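Local coordinates for uncharacterized protein lp_2664 (Lactobacillus plantarum WCFS1, PDB 2PJQ), which is of unknown function but carries an HD domain, a fold found in many metal-dependent phosphohydrolases, and may therefore be a hydrolase of that kind, at residues A132-I138 against V205-F209. Numbering follows the deposited sequence.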
loop_
_atom_site.group_PDB
_atom_site.type_symbol
_atom_site.label_atom_id
_atom_site.label_comp_id
_atom_site.label_asym_id
_atom_site.label_seq_id
_atom_site.Cartn_x
_atom_site.Cartn_y
_atom_site.Cartn_z
ATOM N N ALA B 132 6.537 7.345 -9.549
ATOM C CA ALA B 132 6.901 6.532 -8.400
ATOM C C ALA B 132 7.204 7.427 -7.207
ATOM O O ALA B 132 7.962 7.062 -6.309
ATOM C CB ALA B 132 8.107 5.651 -8.725
ATOM N N ILE B 133 6.614 8.610 -7.218
ATOM C CA ILE B 133 6.807 9.568 -6.146
ATOM C C ILE B 133 5.505 10.315 -6.063
ATOM O O ILE B 133 4.597 10.056 -6.848
ATOM C CB ILE B 133 7.973 10.560 -6.436
ATOM C CG1 ILE B 133 7.666 11.409 -7.680
ATOM C CG2 ILE B 133 9.284 9.780 -6.598
ATOM C CD1 ILE B 133 8.785 12.395 -8.060
ATOM N N GLY B 134 5.402 11.252 -5.137
ATOM C CA GLY B 134 4.148 11.952 -4.999
ATOM C C GLY B 134 3.203 10.965 -4.337
ATOM O O GLY B 134 3.592 9.840 -4.035
ATOM N N ALA B 135 1.968 11.395 -4.102
ATOM C CA ALA B 135 0.949 10.568 -3.467
ATOM C C ALA B 135 0.838 9.234 -4.198
ATOM O O ALA B 135 0.724 8.161 -3.568
ATOM C CB ALA B 135 -0.379 11.291 -3.497
ATOM N N ILE B 136 0.887 9.301 -5.527
ATOM C CA ILE B 136 0.801 8.094 -6.328
ATOM C C ILE B 136 1.936 7.124 -6.013
ATOM O O ILE B 136 1.713 5.921 -5.877
ATOM C CB ILE B 136 0.777 8.428 -7.808
ATOM C CG1 ILE B 136 -0.660 8.821 -8.199
ATOM C CG2 ILE B 136 1.307 7.255 -8.607
ATOM C CD1 ILE B 136 -0.848 9.257 -9.648
ATOM N N GLY B 137 3.149 7.649 -5.888
ATOM C CA GLY B 137 4.275 6.804 -5.536
ATOM C C GLY B 137 4.011 6.157 -4.184
ATOM O O GLY B 137 4.197 4.959 -4.018
ATOM N N ILE B 138 3.580 6.944 -3.205
ATOM C CA ILE B 138 3.277 6.384 -1.888
ATOM C C ILE B 138 2.349 5.176 -2.059
ATOM O O ILE B 138 2.667 4.058 -1.645
ATOM C CB ILE B 138 2.555 7.403 -0.995
ATOM C CG1 ILE B 138 3.480 8.594 -0.706
ATOM C CG2 ILE B 138 2.085 6.720 0.282
ATOM C CD1 ILE B 138 2.799 9.749 0.007
ATOM N N VAL B 205 4.986 15.548 -0.087
ATOM C CA VAL B 205 3.980 14.579 0.344
ATOM C C VAL B 205 4.597 13.291 0.854
ATOM O O VAL B 205 4.168 12.731 1.847
ATOM C CB VAL B 205 3.056 14.201 -0.828
ATOM C CG1 VAL B 205 1.746 13.653 -0.284
ATOM C CG2 VAL B 205 2.841 15.418 -1.748
HETATM N N MSE B 206 5.595 12.804 0.137
HETATM C CA MSE B 206 6.253 11.586 0.530
HETATM C C MSE B 206 6.907 11.832 1.872
HETATM O O MSE B 206 6.813 10.988 2.764
HETATM C CB MSE B 206 7.297 11.181 -0.506
HETATM C CG MSE B 206 6.751 10.897 -1.893
HETATM SE SE MSE B 206 8.185 10.335 -3.084
HETATM C CE MSE B 206 7.906 8.432 -3.027
ATOM N N HIS B 207 7.561 12.988 2.024
ATOM C CA HIS B 207 8.211 13.319 3.298
ATOM C C HIS B 207 7.227 13.454 4.457
ATOM O O HIS B 207 7.546 13.075 5.575
ATOM C CB HIS B 207 9.057 14.592 3.193
ATOM C CG HIS B 207 10.463 14.338 2.759
ATOM N ND1 HIS B 207 10.864 14.444 1.445
ATOM C CD2 HIS B 207 11.539 13.891 3.446
ATOM C CE1 HIS B 207 12.126 14.066 1.340
ATOM N NE2 HIS B 207 12.560 13.723 2.539
ATOM N N GLU B 208 6.041 13.998 4.202
ATOM C CA GLU B 208 5.032 14.108 5.252
ATOM C C GLU B 208 4.552 12.708 5.657
ATOM O O GLU B 208 4.199 12.462 6.817
ATOM C CB GLU B 208 3.842 14.946 4.773
ATOM C CG GLU B 208 4.009 16.443 5.051
ATOM C CD GLU B 208 3.282 17.307 4.037
ATOM O OE1 GLU B 208 2.041 17.171 3.932
ATOM O OE2 GLU B 208 3.953 18.116 3.345
ATOM N N PHE B 209 4.563 11.791 4.694
ATOM C CA PHE B 209 4.133 10.425 4.934
ATOM C C PHE B 209 5.134 9.646 5.780
ATOM O O PHE B 209 4.754 9.067 6.793
ATOM C CB PHE B 209 3.881 9.701 3.607
ATOM C CG PHE B 209 3.495 8.264 3.771
ATOM C CD1 PHE B 209 2.275 7.914 4.339
ATOM C CD2 PHE B 209 4.371 7.252 3.400
ATOM C CE1 PHE B 209 1.933 6.566 4.537
ATOM C CE2 PHE B 209 4.039 5.901 3.596
ATOM C CZ PHE B 209 2.816 5.562 4.167
#
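Two knobs, one from each helix, make this joint. Ile138 points from helix 134-148 into the hollow between Val205, Met206 and Phe209 on the first turn and a half of helix 204-219; its CD1 lies 3.8 Å from Phe209 CB and 4.1 Å from Val205 CG1. The branched side chain serves two surfaces, for CG2 sits over the Phe209 ring face in a CH-pi contact, 3.8 Å from the centroid. In return, selenomethionine Met206 reaches across the start of the other helix: its SE lies 3.4 Å from Ile133 CB and its CE 3.6 Å from Ala132 O. A long, unbranched chain suits this slot, which the missing side chain of Gly137 helps keep open: a CB there would collide with Ile133 N and lie close against Met206 CE. Gly134 suits its place through its positive phi, easy for glycine; Met206 CG lies 3.5 Å from Gly134 N. No hydrogen bond crosses; apolar fit joins segments whose axes pass at 9.1 Å and 44°. Phe179 backs both knobs, and Ile138 and Phe209 also pack on Phe209 and Ile138 of the second subunit. The result is helix-helix packing in an all-alpha HD-domain protein, linking the helix just after the probable HD-motif Asp128 to the C-terminal helix at the dimer interface.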